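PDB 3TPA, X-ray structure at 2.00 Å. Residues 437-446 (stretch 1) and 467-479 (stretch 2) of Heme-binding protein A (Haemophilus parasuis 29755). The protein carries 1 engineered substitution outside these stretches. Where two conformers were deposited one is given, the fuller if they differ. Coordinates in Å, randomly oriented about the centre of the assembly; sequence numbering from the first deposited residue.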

ATOM      1  N   TYR A 437       5.925 -17.206  -3.983  1.00 16.77           N
ATOM      2  CA  TYR A 437       7.245 -17.559  -4.497  1.00 13.68           C
ATOM      3  C   TYR A 437       7.747 -18.858  -3.869  1.00 15.13           C
ATOM      4  O   TYR A 437       8.291 -19.714  -4.561  1.00 12.81           O
ATOM      5  CB  TYR A 437       8.236 -16.454  -4.185  1.00 14.35           C
ATOM      6  CG  TYR A 437       8.039 -15.177  -4.970  1.00 15.96           C
ATOM      7  CD1 TYR A 437       7.169 -15.119  -6.043  1.00 14.10           C
ATOM      8  CD2 TYR A 437       8.761 -14.035  -4.652  1.00 14.69           C
ATOM      9  CE1 TYR A 437       7.008 -13.959  -6.769  1.00 17.97           C
ATOM     10  CE2 TYR A 437       8.609 -12.872  -5.374  1.00 18.09           C
ATOM     11  CZ  TYR A 437       7.734 -12.840  -6.436  1.00 16.86           C
ATOM     12  OH  TYR A 437       7.589 -11.672  -7.153  1.00 18.87           O
ATOM     13  N   SER A 438       7.545 -18.999  -2.561  1.00 14.02           N
ATOM     14  CA  SER A 438       8.014 -20.191  -1.841  1.00 21.04           C
ATOM     15  C   SER A 438       7.334 -21.497  -2.283  1.00 15.47           C
ATOM     16  O   SER A 438       7.884 -22.579  -2.084  1.00 17.53           O
ATOM     17  CB  SER A 438       7.844 -20.012  -0.321  1.00 16.66           C
ATOM     18  OG  SER A 438       6.483 -20.130   0.056  1.00 19.70           O
ATOM     19  N   ARG A 439       6.142 -21.394  -2.866  1.00 11.42           N
ATOM     20  CA  ARG A 439       5.380 -22.574  -3.316  1.00 16.61           C
ATOM     21  C   ARG A 439       4.833 -23.399  -2.168  1.00 21.71           C
ATOM     22  O   ARG A 439       4.370 -24.521  -2.366  1.00 25.60           O
ATOM     23  CB  ARG A 439       6.214 -23.488  -4.223  1.00  8.97           C
ATOM     24  CG  ARG A 439       6.895 -22.774  -5.388  1.00 13.19           C
ATOM     25  CD  ARG A 439       6.777 -23.636  -6.666  1.00 23.81           C
ATOM     26  NE  ARG A 439       6.857 -22.797  -7.846  1.00 34.40           N
ATOM     27  CZ  ARG A 439       6.298 -23.078  -9.006  1.00 35.00           C
ATOM     28  NH1 ARG A 439       5.603 -24.191  -9.167  1.00 33.33           N
ATOM     29  NH2 ARG A 439       6.443 -22.232 -10.001  1.00 46.64           N
ATOM     30  N   TRP A 440       4.883 -22.850  -0.962  1.00 20.11           N
ATOM     31  CA  TRP A 440       4.383 -23.575   0.201  1.00 16.11           C
ATOM     32  C   TRP A 440       2.861 -23.541   0.248  1.00 22.41           C
ATOM     33  O   TRP A 440       2.238 -22.539  -0.112  1.00 18.25           O
ATOM     34  CB  TRP A 440       4.943 -22.978   1.490  1.00 16.55           C
ATOM     35  CG  TRP A 440       4.401 -23.617   2.751  1.00 12.67           C
ATOM     36  CD1 TRP A 440       4.769 -24.823   3.293  1.00 19.37           C
ATOM     37  CD2 TRP A 440       3.420 -23.067   3.636  1.00 10.24           C
ATOM     38  NE1 TRP A 440       4.047 -25.064   4.450  1.00 14.43           N
ATOM     39  CE2 TRP A 440       3.228 -23.993   4.685  1.00 12.91           C
ATOM     40  CE3 TRP A 440       2.685 -21.877   3.647  1.00 18.30           C
ATOM     41  CZ2 TRP A 440       2.332 -23.770   5.718  1.00 17.10           C
ATOM     42  CZ3 TRP A 440       1.778 -21.663   4.682  1.00 15.63           C
ATOM     43  CH2 TRP A 440       1.605 -22.612   5.690  1.00 16.62           C
ATOM     44  N   THR A 441       2.270 -24.650   0.685  1.00 16.87           N
ATOM     45  CA  THR A 441       0.825 -24.737   0.887  0.50 20.37           C
ATOM     46  C   THR A 441       0.534 -25.656   2.062  1.00 18.54           C
ATOM     47  O   THR A 441       1.309 -26.571   2.347  1.00 15.67           O
ATOM     48  CB  THR A 441       0.082 -25.307  -0.358  0.50 21.21           C
ATOM     49  OG1 THR A 441       0.225 -26.732  -0.394  0.50 23.62           O
ATOM     50  CG2 THR A 441       0.618 -24.703  -1.649  0.50 17.01           C
ATOM     51  N   ASP A 442      -0.587 -25.419   2.726  1.00 19.31           N
ATOM     52  CA  ASP A 442      -1.028 -26.280   3.812  1.00 23.48           C
ATOM     53  C   ASP A 442      -2.552 -26.272   3.852  1.00 22.15           C
ATOM     54  O   ASP A 442      -3.173 -25.211   3.807  1.00 15.69           O
ATOM     55  CB  ASP A 442      -0.447 -25.817   5.147  1.00 22.97           C
ATOM     56  CG  ASP A 442      -1.004 -26.594   6.305  1.00 20.40           C
ATOM     57  OD1 ASP A 442      -0.507 -27.706   6.563  1.00 28.56           O
ATOM     58  OD2 ASP A 442      -1.955 -26.107   6.942  1.00 20.16           O
ATOM     59  N   GLU A 443      -3.147 -27.462   3.913  1.00 18.12           N
ATOM     60  CA  GLU A 443      -4.585 -27.602   3.746  1.00 18.24           C
ATOM     61  C   GLU A 443      -5.337 -26.809   4.789  1.00 15.36           C
ATOM     62  O   GLU A 443      -6.263 -26.092   4.455  1.00 17.73           O
ATOM     63  CB  GLU A 443      -5.000 -29.068   3.796  1.00 17.65           C
ATOM     64  CG  GLU A 443      -6.503 -29.280   3.677  1.00 32.27           C
ATOM     65  CD  GLU A 443      -6.861 -30.741   3.485  1.00 43.21           C
ATOM     66  OE1 GLU A 443      -5.967 -31.598   3.673  1.00 40.59           O
ATOM     67  OE2 GLU A 443      -8.029 -31.030   3.136  1.00 48.59           O
ATOM     68  N   LYS A 444      -4.921 -26.927   6.045  1.00 14.17           N
ATOM     69  CA  LYS A 444      -5.580 -26.226   7.140  1.00 15.77           C
ATOM     70  C   LYS A 444      -5.385 -24.728   7.041  1.00 15.09           C
ATOM     71  O   LYS A 444      -6.322 -23.958   7.244  1.00 14.10           O
ATOM     72  CB  LYS A 444      -5.061 -26.713   8.503  1.00 19.35           C
ATOM     73  CG  LYS A 444      -5.709 -25.988   9.684  1.00 34.75           C
ATOM     74  CD  LYS A 444      -7.239 -26.145   9.700  1.00 44.88           C
ATOM     75  CE  LYS A 444      -7.825 -25.620  11.014  1.00 50.41           C
ATOM     76  NZ  LYS A 444      -9.307 -25.768  11.126  1.00 52.30           N
ATOM     77  N   PHE A 445      -4.153 -24.329   6.742  1.00 17.74           N
ATOM     78  CA  PHE A 445      -3.797 -22.924   6.573  1.00 16.89           C
ATOM     79  C   PHE A 445      -4.690 -22.312   5.487  1.00 17.72           C
ATOM     80  O   PHE A 445      -5.268 -21.242   5.676  1.00 16.35           O
ATOM     81  CB  PHE A 445      -2.302 -22.797   6.219  1.00 16.13           C
ATOM     82  CG  PHE A 445      -1.883 -21.405   5.823  1.00 14.38           C
ATOM     83  CD1 PHE A 445      -1.362 -20.527   6.766  1.00 15.25           C
ATOM     84  CD2 PHE A 445      -2.030 -20.972   4.519  1.00 11.08           C
ATOM     85  CE1 PHE A 445      -0.997 -19.237   6.420  1.00  8.77           C
ATOM     86  CE2 PHE A 445      -1.662 -19.695   4.161  1.00 17.85           C
ATOM     87  CZ  PHE A 445      -1.143 -18.824   5.115  1.00 15.91           C
ATOM     88  N   GLU A 446      -4.823 -23.001   4.361  1.00 11.54           N
ATOM     89  CA  GLU A 446      -5.614 -22.467   3.245  1.00 13.04           C
ATOM     90  C   GLU A 446      -7.091 -22.322   3.629  1.00 19.79           C
ATOM     91  O   GLU A 446      -7.768 -21.394   3.171  1.00 21.16           O
ATOM     92  CB  GLU A 446      -5.477 -23.364   1.997  1.00 17.66           C
ATOM     93  CG  GLU A 446      -6.096 -22.781   0.718  1.00 21.23           C
ATOM     94  CD  GLU A 446      -5.149 -21.853  -0.032  1.00 25.00           C
ATOM     95  OE1 GLU A 446      -3.938 -22.153  -0.131  1.00 22.82           O
ATOM     96  OE2 GLU A 446      -5.612 -20.813  -0.532  1.00 25.26           O
ATOM     97  N   GLN A 467      -4.153 -17.934  14.028  1.00 18.07           N
ATOM     98  CA  GLN A 467      -4.017 -19.359  13.858  1.00 17.69           C
ATOM     99  C   GLN A 467      -3.297 -19.702  12.570  1.00 14.56           C
ATOM    100  O   GLN A 467      -2.415 -20.569  12.569  1.00 11.50           O
ATOM    101  CB  GLN A 467      -5.383 -20.046  13.873  1.00 21.53           C
ATOM    102  CG  GLN A 467      -6.035 -20.081  15.231  1.00 33.50           C
ATOM    103  CD  GLN A 467      -7.316 -20.882  15.244  1.00 39.81           C
ATOM    104  OE1 GLN A 467      -7.708 -21.474  14.240  1.00 36.79           O
ATOM    105  NE2 GLN A 467      -7.969 -20.916  16.396  1.00 46.55           N
ATOM    106  N   ALA A 468      -3.682 -19.049  11.476  1.00 11.20           N
ATOM    107  CA  ALA A 468      -3.005 -19.254  10.183  1.00 11.97           C
ATOM    108  C   ALA A 468      -1.522 -18.898  10.246  1.00 17.50           C
ATOM    109  O   ALA A 468      -0.677 -19.620   9.721  1.00 15.15           O
ATOM    110  CB  ALA A 468      -3.678 -18.430   9.088  1.00 13.46           C
ATOM    111  N   VAL A 469      -1.209 -17.768  10.875  1.00 16.45           N
ATOM    112  CA  VAL A 469       0.185 -17.332  10.972  1.00 12.32           C
ATOM    113  C   VAL A 469       1.029 -18.306  11.817  1.00 10.38           C
ATOM    114  O   VAL A 469       2.172 -18.563  11.504  1.00 15.47           O
ATOM    115  CB  VAL A 469       0.296 -15.877  11.486  1.00 14.29           C
ATOM    116  CG1 VAL A 469       1.725 -15.559  11.889  1.00 12.31           C
ATOM    117  CG2 VAL A 469      -0.176 -14.923  10.401  1.00 16.05           C
ATOM    118  N   GLU A 470       0.459 -18.894  12.863  1.00 14.83           N
ATOM    119  CA  GLU A 470       1.201 -19.872  13.664  0.52 18.54           C
ATOM    120  C   GLU A 470       1.581 -21.098  12.824  1.00 19.59           C
ATOM    121  O   GLU A 470       2.668 -21.659  12.970  1.00 17.68           O
ATOM    122  CB  GLU A 470       0.394 -20.287  14.900  0.52 17.15           C
ATOM    123  CG  GLU A 470       0.282 -19.197  15.967  0.52 22.32           C
ATOM    124  CD  GLU A 470       1.261 -19.381  17.121  0.52 22.97           C
ATOM    125  OE1 GLU A 470       2.169 -20.233  17.023  0.52 24.90           O
ATOM    126  OE2 GLU A 470       1.121 -18.667  18.139  0.52 25.10           O
ATOM    127  N   ILE A 471       0.688 -21.511  11.932  1.00 17.13           N
ATOM    128  CA  ILE A 471       0.984 -22.637  11.044  1.00 14.12           C
ATOM    129  C   ILE A 471       2.087 -22.267  10.050  1.00 13.59           C
ATOM    130  O   ILE A 471       3.070 -23.009   9.861  1.00 14.13           O
ATOM    131  CB  ILE A 471      -0.269 -23.114  10.277  1.00 19.06           C
ATOM    132  CG1 ILE A 471      -1.269 -23.783  11.229  1.00 16.21           C
ATOM    133  CG2 ILE A 471       0.122 -24.061   9.135  1.00 13.70           C
ATOM    134  CD1 ILE A 471      -2.649 -24.039  10.601  1.00 14.62           C
ATOM    135  N   PHE A 472       1.925 -21.117   9.412  1.00 11.54           N
ATOM    136  CA  PHE A 472       2.991 -20.580   8.551  1.00 12.96           C
ATOM    137  C   PHE A 472       4.349 -20.533   9.277  1.00 14.62           C
ATOM    138  O   PHE A 472       5.364 -20.980   8.750  1.00 17.68           O
ATOM    139  CB  PHE A 472       2.637 -19.178   8.042  1.00  9.51           C
ATOM    140  CG  PHE A 472       3.842 -18.311   7.807  1.00 12.91           C
ATOM    141  CD1 PHE A 472       4.630 -18.479   6.670  1.00  9.96           C
ATOM    142  CD2 PHE A 472       4.217 -17.348   8.746  1.00 10.00           C
ATOM    143  CE1 PHE A 472       5.764 -17.664   6.463  1.00 11.39           C
ATOM    144  CE2 PHE A 472       5.343 -16.559   8.557  1.00  8.28           C
ATOM    145  CZ  PHE A 472       6.115 -16.714   7.413  1.00 11.12           C
ATOM    146  N   GLN A 473       4.369 -19.994  10.489  1.00 14.87           N
ATOM    147  CA  GLN A 473       5.638 -19.850  11.225  1.00 13.44           C
ATOM    148  C   GLN A 473       6.297 -21.197  11.529  1.00 18.80           C
ATOM    149  O   GLN A 473       7.499 -21.346  11.368  1.00 19.92           O
ATOM    150  CB  GLN A 473       5.443 -19.035  12.512  1.00 12.99           C
ATOM    151  CG  GLN A 473       6.759 -18.636  13.229  1.00 14.86           C
ATOM    152  CD  GLN A 473       7.574 -17.563  12.482  1.00 20.64           C
ATOM    153  OE1 GLN A 473       7.376 -17.326  11.295  1.00 22.28           O
ATOM    154  NE2 GLN A 473       8.485 -16.910  13.192  1.00 15.27           N
ATOM    155  N   GLN A 474       5.491 -22.178  11.942  1.00 17.32           N
ATOM    156  CA  GLN A 474       5.961 -23.533  12.223  0.57 15.07           C
ATOM    157  C   GLN A 474       6.696 -24.146  11.031  1.00 18.01           C
ATOM    158  O   GLN A 474       7.614 -24.941  11.192  1.00 20.77           O
ATOM    159  CB  GLN A 474       4.766 -24.427  12.614  0.57 13.58           C
ATOM    160  CG  GLN A 474       4.230 -24.154  14.018  0.57 17.55           C
ATOM    161  CD  GLN A 474       2.880 -24.807  14.305  0.57 23.72           C
ATOM    162  OE1 GLN A 474       2.114 -25.133  13.393  0.57 21.19           O
ATOM    163  NE2 GLN A 474       2.579 -24.982  15.587  0.57 22.84           N
ATOM    164  N   ASN A 475       6.272 -23.778   9.830  1.00 12.91           N
ATOM    165  CA  ASN A 475       6.809 -24.346   8.599  1.00  9.72           C
ATOM    166  C   ASN A 475       7.872 -23.491   7.924  1.00 14.84           C
ATOM    167  O   ASN A 475       8.559 -23.958   7.021  1.00 15.59           O
ATOM    168  CB  ASN A 475       5.664 -24.643   7.628  1.00  9.65           C
ATOM    169  CG  ASN A 475       4.847 -25.806   8.078  1.00 22.55           C
ATOM    170  OD1 ASN A 475       5.269 -26.943   7.940  1.00 17.94           O
ATOM    171  ND2 ASN A 475       3.701 -25.536   8.676  1.00 15.64           N
ATOM    172  N   SER A 476       8.001 -22.241   8.369  1.00 13.39           N
ATOM    173  CA  SER A 476       9.070 -21.342   7.904  1.00 11.97           C
ATOM    174  C   SER A 476       9.342 -21.354   6.384  1.00 13.51           C
ATOM    175  O   SER A 476      10.493 -21.499   5.968  1.00 14.11           O
ATOM    176  CB  SER A 476      10.377 -21.635   8.661  1.00 11.48           C
ATOM    177  OG  SER A 476      11.358 -20.626   8.419  1.00 14.46           O
ATOM    178  N   PRO A 477       8.296 -21.181   5.550  1.00 15.68           N
ATOM    179  CA  PRO A 477       8.557 -21.211   4.095  1.00 14.35           C
ATOM    180  C   PRO A 477       9.307 -19.983   3.548  1.00 11.74           C
ATOM    181  O   PRO A 477       9.958 -20.052   2.494  1.00 11.73           O
ATOM    182  CB  PRO A 477       7.149 -21.288   3.488  1.00 12.66           C
ATOM    183  CG  PRO A 477       6.251 -20.733   4.511  1.00 18.51           C
ATOM    184  CD  PRO A 477       6.853 -21.093   5.849  1.00 14.84           C
ATOM    185  N   ILE A 478       9.162 -18.854   4.231  1.00 11.96           N
ATOM    186  CA  ILE A 478       9.993 -17.685   3.980  1.00 11.67           C
ATOM    187  C   ILE A 478      10.491 -17.237   5.336  1.00 17.27           C
ATOM    188  O   ILE A 478       9.940 -17.629   6.363  1.00 16.68           O
ATOM    189  CB  ILE A 478       9.243 -16.511   3.308  1.00 12.36           C
ATOM    190  CG1 ILE A 478       8.184 -15.905   4.239  1.00 11.96           C
ATOM    191  CG2 ILE A 478       8.610 -16.937   1.945  1.00 12.40           C
ATOM    192  CD1 ILE A 478       7.510 -14.668   3.631  1.00  9.93           C
ATOM    193  N   ILE A 479      11.543 -16.430   5.337  1.00 13.83           N
ATOM    194  CA  ILE A 479      12.103 -15.894   6.567  1.00 13.23           C
ATOM    195  C   ILE A 479      11.865 -14.392   6.570  1.00 15.21           C
ATOM    196  O   ILE A 479      12.609 -13.645   5.944  1.00 17.97           O
ATOM    197  CB  ILE A 479      13.615 -16.175   6.626  1.00 14.86           C
ATOM    198  CG1 ILE A 479      13.892 -17.682   6.549  1.00 16.65           C
ATOM    199  CG2 ILE A 479      14.239 -15.580   7.886  1.00 19.31           C
ATOM    200  CD1 ILE A 479      15.312 -18.042   6.167  1.00 16.46           C
TER
HETATM  201  O   HOH W   1       3.486 -27.976   5.329  1.00 45.96           O
HETATM  202  O   HOH W   2      -8.667 -24.779  13.931  1.00 46.29           O

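The two stretches are held together by apolar packing of a loop and the start of a helix against one side of a second helix and the turn that follows it, with no direct hydrogen bond between them and 477 Å² buried in total.

Trp 440 gives up the most area, 88 Å². Its CA-to-CB bond points toward stretch 2, and chi1 of 176° (t) with chi2 of 77° lays the indole along the end of the helix. CH2 of Trp 440 lies 4.0 Å from CG2 of Ile 471, which meets the ring at its edge, and 3.8 Å from CA of Phe 472. At the root of the side chain, CB of Trp 440 sits 3.4 Å from CB of Pro 477, a tight apolar contact. The residue thus spans from the helix to the proline beyond it, by its ring at Ile 471 and Phe 472 and by its CB at Pro 477. Its one polar side-chain atom is also satisfied: NE1 of Trp 440 donates to water 1 at 3.1 Å, and that water donates a weak bond to OD1 of Asn 475 at 3.3 Å. Asn 475 is also held through its amide nitrogen, since its ND2 donates to O of Ile 471 at 2.9 Å (angle 150°).

Phe 445 forms the second centre. Its CA-to-CB bond runs sideways, but with chi1 of 171° (t) the ring comes nearer, so that CE1 of Phe 445 lies 3.9 Å from CB of Ala 468 and 4.0 Å from CB of Phe 472. The small side chain of Ala 468 accompanies a close backbone approach, 5.2 Å between CA of Phe 445 and CA of Ala 468. CD1 of Phe 445 comes within 3.2 Å of O of Ala 468, at the ring edge.

Ile 471 links the two aromatic centres. Its CG2 lies 4.0 Å from CB of Phe 445 and 3.6 Å from OD2 of Asp 442, while its CD1 is 3.7 Å from CG of Lys 444, whose aliphatic portion supplies the contact. OD2 of Asp 442 also accepts from N of Phe 445 at 2.8 Å (162°), an N-cap bond.

At the other end, CA of Ser 438 lies 6.0 Å from CA of Pro 477, and its CA-to-CB bond points toward stretch 2. CB of Ser 438 lies 3.5 Å from O of Pro 477 and 3.9 Å from CG2 of Ile 478.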